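Local coordinates for ferritin like protein (Caulobacter vibrioides, PDB 3HL1), which is of unknown function but belongs to the ferritin-like family and probably binds metal, at residues Gln266-Leu269 and Ile270-Ala274; Asp255-Ala258 and Gly259-Gly262. One frame throughout, in Å; residues are numbered along the deposited sequence. Where two conformers were deposited one is given.

Contact 1 of 2, residues Gln266-Leu269 and Ile270-Ala274; sequences QARL and IADFA
Four consecutive i to i+4 hydrogen bonds join Gln-266-Leu-269 to Ile-270-Ala-274, the evidence for an unbroken alpha helix. The first, Ile-270 N to Gln-266 O, spans 2.9 Å and is nearly straight. The last, Phe-273 N to Leu-269 O at 2.8 Å, is more bent, with an N-H...O angle of 159°. Side chains follow the same spacing. Ile-270 lays its CG1 branch beside the carbonyl it bonds to, CG1 standing 3.2 Å from Gln-266 O, because chi1 of -65° turns CG1 back along the helix. Asp-272 and Arg-268 form a charge pair one turn apart, with Arg-268 NE 3.5 Å from Asp-272 OD2. No N-H points at OD2, which lies well out of the guanidinium plane, so this is a contact of charges only, and a doubtful one because OD2 is less surely placed; NE also makes a salt bridge to Asp-303. Gln-266 directs NE2 to the carbonyls of Thr-254 and Val-313. The helix shows two aspects: Ala-267 and Ala-271 lie on its exposed surface, whereas Leu-269 packs on Leu-300 and Ile-304 of helix 292-309 and Phe-273 meets Tyr-316 edge-to-face.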
loop_
_atom_site.group_PDB
_atom_site.type_symbol
_atom_site.label_atom_id
_atom_site.label_comp_id
_atom_site.label_asym_id
_atom_site.label_seq_id
_atom_site.Cartn_x
_atom_site.Cartn_y
_atom_site.Cartn_z
ATOM N N GLN A 266 -7.804 -12.324 16.813
ATOM C CA GLN A 266 -6.651 -12.344 15.948
ATOM C C GLN A 266 -6.673 -13.516 14.994
ATOM O O GLN A 266 -6.336 -13.366 13.835
ATOM C CB GLN A 266 -5.349 -12.334 16.762
ATOM C CG GLN A 266 -5.086 -11.047 17.475
ATOM C CD GLN A 266 -3.836 -11.086 18.359
ATOM O OE1 GLN A 266 -3.417 -12.147 18.842
ATOM N NE2 GLN A 266 -3.200 -9.934 18.517
ATOM N N ALA A 267 -6.976 -14.714 15.498
ATOM C CA ALA A 267 -6.931 -15.885 14.651
ATOM C C ALA A 267 -7.930 -15.757 13.519
ATOM O O ALA A 267 -7.642 -16.161 12.400
ATOM C CB ALA A 267 -7.182 -17.141 15.416
ATOM N N ARG A 268 -9.116 -15.228 13.830
ATOM C CA ARG A 268 -10.131 -15.020 12.799
ATOM C C ARG A 268 -9.659 -14.030 11.716
ATOM O O ARG A 268 -9.855 -14.252 10.511
ATOM C CB ARG A 268 -11.429 -14.612 13.441
ATOM C CG ARG A 268 -12.363 -14.008 12.500
ATOM C CD ARG A 268 -13.643 -13.632 13.137
ATOM N NE ARG A 268 -14.517 -13.353 12.018
ATOM C CZ ARG A 268 -15.464 -14.153 11.551
ATOM N NH1 ARG A 268 -15.777 -15.309 12.164
ATOM N NH2 ARG A 268 -16.143 -13.751 10.472
ATOM N N LEU A 269 -9.009 -12.963 12.135
ATOM C CA LEU A 269 -8.448 -12.011 11.214
ATOM C C LEU A 269 -7.359 -12.606 10.322
ATOM O O LEU A 269 -7.365 -12.376 9.144
ATOM C CB LEU A 269 -7.917 -10.775 11.960
ATOM C CG LEU A 269 -7.135 -9.692 11.171
ATOM C CD1 LEU A 269 -8.032 -9.242 9.960
ATOM C CD2 LEU A 269 -6.803 -8.550 12.092
ATOM N N ILE A 270 -6.441 -13.360 10.908
ATOM C CA ILE A 270 -5.414 -14.059 10.159
ATOM C C ILE A 270 -6.020 -14.979 9.090
ATOM O O ILE A 270 -5.624 -14.916 7.947
ATOM C CB ILE A 270 -4.503 -14.822 11.094
ATOM C CG1 ILE A 270 -3.730 -13.859 12.007
ATOM C CG2 ILE A 270 -3.482 -15.730 10.315
ATOM C CD1 ILE A 270 -3.108 -14.531 13.262
ATOM N N ALA A 271 -7.009 -15.788 9.454
ATOM C CA ALA A 271 -7.672 -16.642 8.532
ATOM C C ALA A 271 -8.399 -15.860 7.414
ATOM O O ALA A 271 -8.244 -16.149 6.208
ATOM C CB ALA A 271 -8.665 -17.545 9.275
ATOM N N ASP A 272 -9.226 -14.892 7.802
ATOM C CA ASP A 272 -10.004 -14.123 6.805
ATOM C C ASP A 272 -9.068 -13.330 5.868
ATOM O O ASP A 272 -9.296 -13.260 4.658
ATOM C CB ASP A 272 -10.998 -13.153 7.477
ATOM C CG ASP A 272 -12.179 -13.844 8.125
ATOM O OD1 ASP A 272 -12.400 -15.035 7.854
ATOM O OD2 ASP A 272 -12.876 -13.184 8.950
ATOM N N PHE A 273 -7.994 -12.789 6.402
ATOM C CA PHE A 273 -6.991 -12.078 5.592
ATOM C C PHE A 273 -6.333 -13.024 4.571
ATOM O O PHE A 273 -6.192 -12.625 3.427
ATOM C CB PHE A 273 -5.979 -11.363 6.454
ATOM C CG PHE A 273 -5.097 -10.386 5.702
ATOM C CD1 PHE A 273 -5.621 -9.263 5.106
ATOM C CD2 PHE A 273 -3.732 -10.638 5.566
ATOM C CE1 PHE A 273 -4.786 -8.402 4.426
ATOM C CE2 PHE A 273 -2.924 -9.768 4.875
ATOM C CZ PHE A 273 -3.477 -8.702 4.278
ATOM N N ALA A 274 -5.971 -14.234 5.001
ATOM C CA ALA A 274 -5.402 -15.266 4.129
ATOM C C ALA A 274 -6.376 -15.555 2.968
ATOM O O ALA A 274 -5.992 -15.605 1.806
ATOM C CB ALA A 274 -5.133 -16.533 4.891
#

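Contact 2 of 2, residues Asp255-Ala258 and Gly259-Gly262; sequences DPPA and GSPG
Ser-260 grips the carbonyl of Pro-257 twice, and this is the tight part of the contact. Its OG donates to Pro-257 O at 2.6 Å, in the carbonyl plane and on a lone pair, while its own N reaches the same oxygen at 2.9 Å from above that plane, 46° out of it. A chi1 of 69° sets OG between the backbone N and the carbonyl carbon, folding it back over the turn. The hydroxyl is also packed by proline carbons: Pro-256 CB lies 3.6 Å from Ser-260 OG and Pro-257 CD 3.7 Å. Deeper in, the ring of Pro-256 rests on the helix start, its CG 3.8 Å from Gly-262 C. The outer side is looser. Ala-258 and Gly-259 are exposed at the turn's corner, and both were modelled in two conformers; in the conformer given, the positive phi of Gly-259, 87°, suits glycine at the third position of a type II turn. Pro-257 to Ser-260 is such a type II beta turn, leading directly into an N-cap: Ser-260 OG accepts from Ala-263 N at the first turn of helix 261-283.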
loop_
_atom_site.group_PDB
_atom_site.type_symbol
_atom_site.label_atom_id
_atom_site.label_comp_id
_atom_site.label_asym_id
_atom_site.label_seq_id
_atom_site.Cartn_x
_atom_site.Cartn_y
_atom_site.Cartn_z
ATOM N N ASP A 255 0.094 -9.440 22.136
ATOM C CA ASP A 255 0.092 -10.882 22.404
ATOM C C ASP A 255 -0.875 -11.196 23.516
ATOM O O ASP A 255 -0.483 -11.394 24.679
ATOM C CB ASP A 255 1.490 -11.421 22.729
ATOM C CG ASP A 255 2.404 -11.437 21.520
ATOM O OD1 ASP A 255 3.195 -10.475 21.339
ATOM O OD2 ASP A 255 2.320 -12.402 20.727
ATOM N N PRO A 256 -2.174 -11.239 23.181
ATOM C CA PRO A 256 -3.146 -11.595 24.245
ATOM C C PRO A 256 -2.945 -13.074 24.652
ATOM O O PRO A 256 -2.290 -13.841 23.925
ATOM C CB PRO A 256 -4.491 -11.381 23.571
ATOM C CG PRO A 256 -4.213 -11.671 22.101
ATOM C CD PRO A 256 -2.837 -11.016 21.882
ATOM N N PRO A 257 -3.469 -13.455 25.800
ATOM C CA PRO A 257 -3.381 -14.835 26.278
ATOM C C PRO A 257 -3.942 -15.844 25.269
ATOM O O PRO A 257 -4.976 -15.607 24.656
ATOM C CB PRO A 257 -4.224 -14.819 27.539
ATOM C CG PRO A 257 -4.335 -13.377 27.920
ATOM C CD PRO A 257 -4.210 -12.578 26.721
ATOM N N ALA A 258 -3.260 -16.981 25.292
ATOM C CA ALA A 258 -3.721 -18.233 24.791
ATOM C C ALA A 258 -5.076 -18.508 25.384
ATOM O O ALA A 258 -5.327 -18.358 26.609
ATOM C CB ALA A 258 -2.738 -19.339 25.201
ATOM N N GLY A 259 -5.962 -18.918 24.504
ATOM C CA GLY A 259 -7.310 -19.178 24.907
ATOM C C GLY A 259 -8.162 -17.935 24.855
ATOM O O GLY A 259 -9.367 -18.058 24.736
ATOM N N SER A 260 -7.596 -16.729 24.898
ATOM C CA SER A 260 -8.503 -15.593 25.148
ATOM C C SER A 260 -9.389 -15.220 23.934
ATOM O O SER A 260 -9.045 -15.463 22.785
ATOM C CB SER A 260 -7.718 -14.374 25.597
ATOM O OG SER A 260 -6.944 -13.854 24.543
ATOM N N PRO A 261 -10.536 -14.575 24.195
ATOM C CA PRO A 261 -11.322 -14.013 23.075
ATOM C C PRO A 261 -10.487 -13.152 22.144
ATOM O O PRO A 261 -10.658 -13.209 20.947
ATOM C CB PRO A 261 -12.405 -13.165 23.819
ATOM C CG PRO A 261 -12.639 -13.959 25.069
ATOM C CD PRO A 261 -11.193 -14.352 25.489
ATOM N N GLY A 262 -9.548 -12.366 22.681
ATOM C CA GLY A 262 -8.738 -11.490 21.835
ATOM C C GLY A 262 -7.795 -12.272 20.924
ATOM O O GLY A 262 -7.607 -11.886 19.785
#

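In the fold
Followed from the N terminus, the chain leaves helix 233-242, runs through a loop and reaches contact 2, which closes the short turn at the head of helix 261-283. Contact 1 comes next along that helix, so the two are in series, neither enclosing nor crossing the other. Their centres are about 14 Å apart, yet they meet: Gln-266 OE1 packs 3.3 Å from Pro-256 CD, bringing the incoming loop against the first turns of the helix. Contact 2 thus joins loop to helix, whereas contact 1 stays within the helix, whose side chains there extend to helix 292-309 and the C-terminal tail. The centre of contact 2 lies about 29 Å from the centre of the chain, that of contact 1 about 19 Å.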